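Local structure of putative exported protein (Peptoclostridium difficile, 5TTA) at residues K87-A99 / L189-V203. The protein is of unknown function, but is probably made with a signal peptide and exported, and belongs to the DUF5780 family of the E-set clan. Residues are numbered along the deposited sequence; the frame is centred on the assembly and turned at random.
Sequences KPLELYWDAQNVA and LLFDKWKQSTGEHGV
Asp192 and Tyr92 meet because the Asp192 carboxylate swings away from its own backbone N (chi1 -166°), which carries OD2 across to the other segment. Asp192 OD2 thereby reaches the backbone N of Tyr92 at 2.8 Å in a nearly straight bond (162° at the hydrogen). The amide uses the anti side of the oxygen and sits 29° out of the carboxylate plane, and the same oxygen runs obliquely past the Tyr92 ring. This is the one direct hydrogen bond between 87-99 and 189-203; ordered waters add the rest. One water donates to Trp93 O (2.7 Å) and Leu189 O, and another bridges Lys193 NZ to Glu90 O.

Apolar contacts accompany this bond. Leu91 splits its branches: CD1 meets Val203 CG2 at 3.8 Å, and CD2 touches Lys193 CG at 3.7 Å. CD1 also lies over the centre of one face of the Trp93 indole, whose NE1 is held by Ser129 O. Leu190 CD1 comes within 4.0 Å of Trp93 CE3, the two side chains running alongside each other. Farther along, Asn97 places CB over one face of the Phe191 ring, 3.8 Å from its centroid, a CH-pi contact. Asn97 ND2 donates to Ser106 O, and Trp57 meets the Phe191 ring edge-to-face.

Two turns shape this junction: a type I beta turn from Tyr92 to Ala95 and a type II beta turn from Phe191 to Trp194. The contact is loop-to-loop packing beside the strands of the fold, with Leu91 and Trp93 touching strand 72-82 and Leu190 and Val203 touching Ile48 of strand 41-50; it joins the connection between strands 88-89 and 96-98 to the two ends of the 194-195/200-201 beta hairpin.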
loop_
_atom_site.group_PDB
_atom_site.type_symbol
_atom_site.label_atom_id
_atom_site.label_comp_id
_atom_site.label_asym_id
_atom_site.label_seq_id
_atom_site.Cartn_x
_atom_site.Cartn_y
_atom_site.Cartn_z
ATOM N N LYS A 87 -32.658 -27.121 -5.124
ATOM C CA LYS A 87 -32.958 -26.287 -3.963
ATOM C C LYS A 87 -31.815 -25.309 -3.685
ATOM O O LYS A 87 -30.643 -25.683 -3.740
ATOM C CB LYS A 87 -33.198 -27.153 -2.722
ATOM C CG LYS A 87 -34.263 -28.239 -2.889
ATOM C CD LYS A 87 -35.681 -27.667 -2.823
ATOM C CE LYS A 87 -36.687 -28.707 -2.327
ATOM N NZ LYS A 87 -37.053 -29.695 -3.382
ATOM N N PRO A 88 -32.128 -24.059 -3.369
ATOM C CA PRO A 88 -31.072 -23.085 -3.075
ATOM C C PRO A 88 -30.411 -23.332 -1.721
ATOM O O PRO A 88 -31.052 -23.737 -0.746
ATOM C CB PRO A 88 -31.821 -21.744 -3.089
ATOM C CG PRO A 88 -33.241 -22.115 -2.668
ATOM C CD PRO A 88 -33.489 -23.498 -3.236
ATOM N N LEU A 89 -29.111 -23.053 -1.660
ATOM C CA LEU A 89 -28.307 -23.316 -0.464
ATOM C C LEU A 89 -27.766 -22.019 0.109
ATOM O O LEU A 89 -27.245 -21.176 -0.636
ATOM C CB LEU A 89 -27.135 -24.258 -0.772
ATOM C CG LEU A 89 -27.542 -25.661 -1.201
ATOM C CD1 LEU A 89 -26.314 -26.400 -1.744
ATOM C CD2 LEU A 89 -28.132 -26.383 -0.023
ATOM N N GLU A 90 -27.866 -21.870 1.433
ATOM C CA GLU A 90 -27.158 -20.808 2.141
ATOM C C GLU A 90 -25.776 -21.319 2.523
ATOM O O GLU A 90 -25.662 -22.363 3.181
ATOM C CB GLU A 90 -27.896 -20.380 3.406
ATOM C CG GLU A 90 -29.201 -19.686 3.162
ATOM C CD GLU A 90 -29.838 -19.213 4.455
ATOM O OE1 GLU A 90 -29.575 -18.061 4.868
ATOM O OE2 GLU A 90 -30.588 -20.005 5.057
ATOM N N LEU A 91 -24.741 -20.570 2.139
ATOM C CA LEU A 91 -23.355 -20.945 2.392
ATOM C C LEU A 91 -22.623 -19.927 3.256
ATOM O O LEU A 91 -22.918 -18.736 3.233
ATOM C CB LEU A 91 -22.558 -21.085 1.070
ATOM C CG LEU A 91 -23.122 -22.091 0.065
ATOM C CD1 LEU A 91 -22.143 -22.199 -1.109
ATOM C CD2 LEU A 91 -23.311 -23.445 0.711
ATOM N N TYR A 92 -21.633 -20.420 4.011
ATOM C CA TYR A 92 -20.500 -19.603 4.431
ATOM C C TYR A 92 -19.519 -19.555 3.258
ATOM O O TYR A 92 -18.557 -20.329 3.178
ATOM C CB TYR A 92 -19.851 -20.190 5.687
ATOM C CG TYR A 92 -20.728 -20.157 6.917
ATOM C CD1 TYR A 92 -20.965 -18.964 7.597
ATOM C CD2 TYR A 92 -21.300 -21.325 7.414
ATOM C CE1 TYR A 92 -21.748 -18.933 8.739
ATOM C CE2 TYR A 92 -22.094 -21.303 8.576
ATOM C CZ TYR A 92 -22.306 -20.100 9.225
ATOM O OH TYR A 92 -23.089 -20.047 10.351
ATOM N N TRP A 93 -19.780 -18.622 2.319
ATOM C CA TRP A 93 -19.120 -18.655 1.014
ATOM C C TRP A 93 -17.609 -18.481 1.108
ATOM O O TRP A 93 -16.865 -19.073 0.313
ATOM C CB TRP A 93 -19.667 -17.552 0.105
ATOM C CG TRP A 93 -21.023 -17.845 -0.457
ATOM C CD1 TRP A 93 -22.243 -17.617 0.137
ATOM C CD2 TRP A 93 -21.289 -18.432 -1.731
ATOM N NE1 TRP A 93 -23.258 -18.022 -0.719
ATOM C CE2 TRP A 93 -22.696 -18.509 -1.874
ATOM C CE3 TRP A 93 -20.468 -18.876 -2.784
ATOM C CZ2 TRP A 93 -23.307 -19.054 -3.022
ATOM C CZ3 TRP A 93 -21.055 -19.401 -3.923
ATOM C CH2 TRP A 93 -22.482 -19.480 -4.046
ATOM N N ASP A 94 -17.145 -17.589 1.983
ATOM C CA ASP A 94 -15.721 -17.297 2.134
ATOM C C ASP A 94 -15.144 -17.849 3.438
ATOM O O ASP A 94 -14.198 -17.277 3.985
ATOM C CB ASP A 94 -15.460 -15.791 2.027
ATOM C CG ASP A 94 -16.299 -14.957 2.987
ATOM O OD1 ASP A 94 -16.985 -15.524 3.870
ATOM O OD2 ASP A 94 -16.264 -13.700 2.871
ATOM N N ALA A 95 -15.648 -18.996 3.907
ATOM C CA ALA A 95 -15.108 -19.607 5.117
ATOM C C ALA A 95 -13.655 -20.026 4.912
ATOM O O ALA A 95 -13.253 -20.441 3.821
ATOM C CB ALA A 95 -15.931 -20.822 5.517
ATOM N N GLN A 96 -12.879 -19.961 5.992
ATOM C CA GLN A 96 -11.507 -20.447 6.003
ATOM C C GLN A 96 -11.445 -21.865 6.560
ATOM O O GLN A 96 -12.293 -22.282 7.352
ATOM C CB GLN A 96 -10.606 -19.545 6.847
ATOM C CG GLN A 96 -10.541 -18.097 6.395
ATOM C CD GLN A 96 -9.614 -17.270 7.268
ATOM O OE1 GLN A 96 -8.459 -17.030 6.903
ATOM N NE2 GLN A 96 -10.110 -16.831 8.430
ATOM N N ASN A 97 -10.421 -22.601 6.147
ATOM C CA ASN A 97 -10.237 -23.954 6.630
ATOM C C ASN A 97 -9.610 -23.903 8.014
ATOM O O ASN A 97 -8.877 -22.970 8.345
ATOM C CB ASN A 97 -9.356 -24.757 5.665
ATOM C CG ASN A 97 -7.994 -24.114 5.436
ATOM O OD1 ASN A 97 -7.882 -23.018 4.888
ATOM N ND2 ASN A 97 -6.950 -24.795 5.869
ATOM N N VAL A 98 -9.911 -24.908 8.819
ATOM C CA VAL A 98 -9.306 -25.061 10.138
ATOM C C VAL A 98 -8.501 -26.354 10.142
ATOM O O VAL A 98 -8.863 -27.324 9.471
ATOM C CB VAL A 98 -10.383 -25.060 11.250
ATOM C CG1 VAL A 98 -9.750 -25.129 12.635
ATOM C CG2 VAL A 98 -11.279 -23.818 11.128
ATOM N N ALA A 99 -7.392 -26.353 10.881
ATOM C CA ALA A 99 -6.510 -27.507 11.021
ATOM C C ALA A 99 -6.630 -28.112 12.416
ATOM O O ALA A 99 -7.182 -27.506 13.339
ATOM C CB ALA A 99 -5.048 -27.121 10.747
ATOM N N LEU A 189 -11.650 -20.700 -2.964
ATOM C CA LEU A 189 -11.841 -21.861 -2.091
ATOM C C LEU A 189 -13.270 -21.888 -1.544
ATOM O O LEU A 189 -13.825 -20.851 -1.162
ATOM C CB LEU A 189 -10.806 -21.835 -0.945
ATOM C CG LEU A 189 -9.378 -22.193 -1.406
ATOM C CD1 LEU A 189 -8.308 -21.966 -0.291
ATOM C CD2 LEU A 189 -9.385 -23.650 -1.824
ATOM N N LEU A 190 -13.876 -23.085 -1.526
ATOM C CA LEU A 190 -15.299 -23.244 -1.128
ATOM C C LEU A 190 -15.426 -24.473 -0.212
ATOM O O LEU A 190 -15.862 -25.552 -0.619
ATOM C CB LEU A 190 -16.192 -23.334 -2.364
ATOM C CG LEU A 190 -17.697 -23.160 -2.096
ATOM C CD1 LEU A 190 -17.905 -21.701 -1.747
ATOM C CD2 LEU A 190 -18.491 -23.508 -3.314
ATOM N N PHE A 191 -14.994 -24.294 1.049
ATOM C CA PHE A 191 -14.966 -25.370 2.033
ATOM C C PHE A 191 -16.336 -25.736 2.580
ATOM O O PHE A 191 -16.569 -26.908 2.877
ATOM C CB PHE A 191 -14.048 -24.980 3.193
ATOM C CG PHE A 191 -12.610 -24.851 2.797
ATOM C CD1 PHE A 191 -11.973 -23.628 2.857
ATOM C CD2 PHE A 191 -11.913 -25.958 2.312
ATOM C CE1 PHE A 191 -10.631 -23.502 2.494
ATOM C CE2 PHE A 191 -10.563 -25.855 1.946
ATOM C CZ PHE A 191 -9.922 -24.625 2.033
ATOM N N ASP A 192 -17.262 -24.782 2.701
ATOM C CA ASP A 192 -18.567 -25.108 3.288
ATOM C C ASP A 192 -19.296 -26.169 2.463
ATOM O O ASP A 192 -19.349 -26.088 1.229
ATOM C CB ASP A 192 -19.422 -23.845 3.414
ATOM C CG ASP A 192 -20.642 -24.058 4.316
ATOM O OD1 ASP A 192 -20.656 -25.044 5.083
ATOM O OD2 ASP A 192 -21.589 -23.245 4.258
ATOM N N LYS A 193 -19.839 -27.185 3.159
ATOM C CA LYS A 193 -20.626 -28.327 2.635
ATOM C C LYS A 193 -19.741 -29.374 1.966
ATOM O O LYS A 193 -20.267 -30.296 1.348
ATOM C CB LYS A 193 -21.720 -27.920 1.631
ATOM C CG LYS A 193 -22.632 -26.767 2.102
ATOM C CD LYS A 193 -23.577 -27.193 3.200
ATOM C CE LYS A 193 -24.664 -26.135 3.415
ATOM N NZ LYS A 193 -25.593 -26.551 4.485
ATOM N N TRP A 194 -18.423 -29.274 2.087
ATOM C CA TRP A 194 -17.511 -30.279 1.564
ATOM C C TRP A 194 -17.137 -31.257 2.679
ATOM O O TRP A 194 -16.913 -30.856 3.824
ATOM C CB TRP A 194 -16.277 -29.579 0.995
ATOM C CG TRP A 194 -15.118 -30.417 0.541
ATOM C CD1 TRP A 194 -15.094 -31.356 -0.443
ATOM C CD2 TRP A 194 -13.778 -30.331 1.056
ATOM N NE1 TRP A 194 -13.804 -31.875 -0.574
ATOM C CE2 TRP A 194 -12.988 -31.262 0.342
ATOM C CE3 TRP A 194 -13.183 -29.565 2.055
ATOM C CZ2 TRP A 194 -11.622 -31.441 0.598
ATOM C CZ3 TRP A 194 -11.809 -29.726 2.296
ATOM C CH2 TRP A 194 -11.054 -30.654 1.567
ATOM N N LYS A 195 -17.111 -32.538 2.354
ATOM C CA LYS A 195 -16.591 -33.558 3.260
ATOM C C LYS A 195 -15.318 -34.129 2.639
ATOM O O LYS A 195 -15.372 -34.843 1.635
ATOM C CB LYS A 195 -17.614 -34.656 3.534
ATOM C CG LYS A 195 -17.126 -35.625 4.605
ATOM C CD LYS A 195 -18.149 -36.703 4.924
ATOM C CE LYS A 195 -19.233 -36.164 5.839
ATOM N NZ LYS A 195 -18.646 -35.620 7.097
ATOM N N GLN A 196 -14.180 -33.818 3.248
ATOM C CA GLN A 196 -12.898 -34.180 2.650
ATOM C C GLN A 196 -12.729 -35.694 2.567
ATOM O O GLN A 196 -12.227 -36.214 1.562
ATOM C CB GLN A 196 -11.759 -33.545 3.449
ATOM C CG GLN A 196 -10.353 -33.903 2.916
ATOM C CD GLN A 196 -9.252 -33.119 3.596
ATOM O OE1 GLN A 196 -9.251 -32.961 4.823
ATOM N NE2 GLN A 196 -8.305 -32.620 2.807
ATOM N N SER A 197 -13.174 -36.417 3.599
ATOM C CA SER A 197 -12.969 -37.864 3.652
ATOM C C SER A 197 -13.605 -38.584 2.466
ATOM O O SER A 197 -13.069 -39.589 1.994
ATOM C CB SER A 197 -13.518 -38.423 4.968
ATOM O OG SER A 197 -14.920 -38.221 5.078
ATOM N N THR A 198 -14.729 -38.085 1.958
ATOM C CA THR A 198 -15.430 -38.735 0.858
ATOM C C THR A 198 -15.329 -37.997 -0.468
ATOM O O THR A 198 -15.717 -38.560 -1.496
ATOM C CB THR A 198 -16.908 -38.889 1.198
ATOM O OG1 THR A 198 -17.457 -37.584 1.438
ATOM C CG2 THR A 198 -17.087 -39.784 2.420
ATOM N N GLY A 199 -14.835 -36.762 -0.475
ATOM C CA GLY A 199 -14.815 -35.954 -1.664
ATOM C C GLY A 199 -16.154 -35.358 -2.051
ATOM O O GLY A 199 -16.229 -34.688 -3.089
ATOM N N GLU A 200 -17.202 -35.574 -1.259
ATOM C CA GLU A 200 -18.539 -35.108 -1.618
ATOM C C GLU A 200 -18.719 -33.637 -1.272
ATOM O O GLU A 200 -18.236 -33.162 -0.241
ATOM C CB GLU A 200 -19.615 -35.919 -0.898
ATOM C CG GLU A 200 -19.514 -37.415 -1.054
ATOM C CD GLU A 200 -20.450 -38.145 -0.102
ATOM O OE1 GLU A 200 -21.457 -38.721 -0.574
ATOM O OE2 GLU A 200 -20.189 -38.121 1.125
ATOM N N HIS A 201 -19.454 -32.925 -2.129
ATOM C CA HIS A 201 -19.786 -31.525 -1.914
ATOM C C HIS A 201 -21.297 -31.361 -2.036
ATOM O O HIS A 201 -21.878 -31.778 -3.042
ATOM C CB HIS A 201 -19.070 -30.623 -2.916
ATOM C CG HIS A 201 -18.758 -29.264 -2.376
ATOM N ND1 HIS A 201 -19.730 -28.419 -1.887
ATOM C CD2 HIS A 201 -17.581 -28.618 -2.216
ATOM C CE1 HIS A 201 -19.165 -27.307 -1.452
ATOM N NE2 HIS A 201 -17.865 -27.397 -1.653
ATOM N N GLY A 202 -21.926 -30.751 -1.024
ATOM C CA GLY A 202 -23.367 -30.555 -1.084
ATOM C C GLY A 202 -23.784 -29.630 -2.211
ATOM O O GLY A 202 -24.932 -29.678 -2.675
ATOM N N VAL A 203 -22.884 -28.759 -2.639
ATOM C CA VAL A 203 -23.155 -27.833 -3.736
ATOM C C VAL A 203 -22.974 -28.581 -5.049
ATOM O O VAL A 203 -21.889 -29.095 -5.331
ATOM C CB VAL A 203 -22.233 -26.610 -3.681
ATOM C CG1 VAL A 203 -22.412 -25.768 -4.944
ATOM C CG2 VAL A 203 -22.487 -25.783 -2.438
HETATM O O HOH W 1 -23.627 -23.590 5.572
HETATM O O HOH W 2 -27.174 -24.339 4.634
HETATM O O HOH W 3 -17.160 -22.202 1.789
HETATM O O HOH W 4 -15.607 -18.965 -2.089
HETATM O O HOH W 5 -14.588 -21.472 1.644
#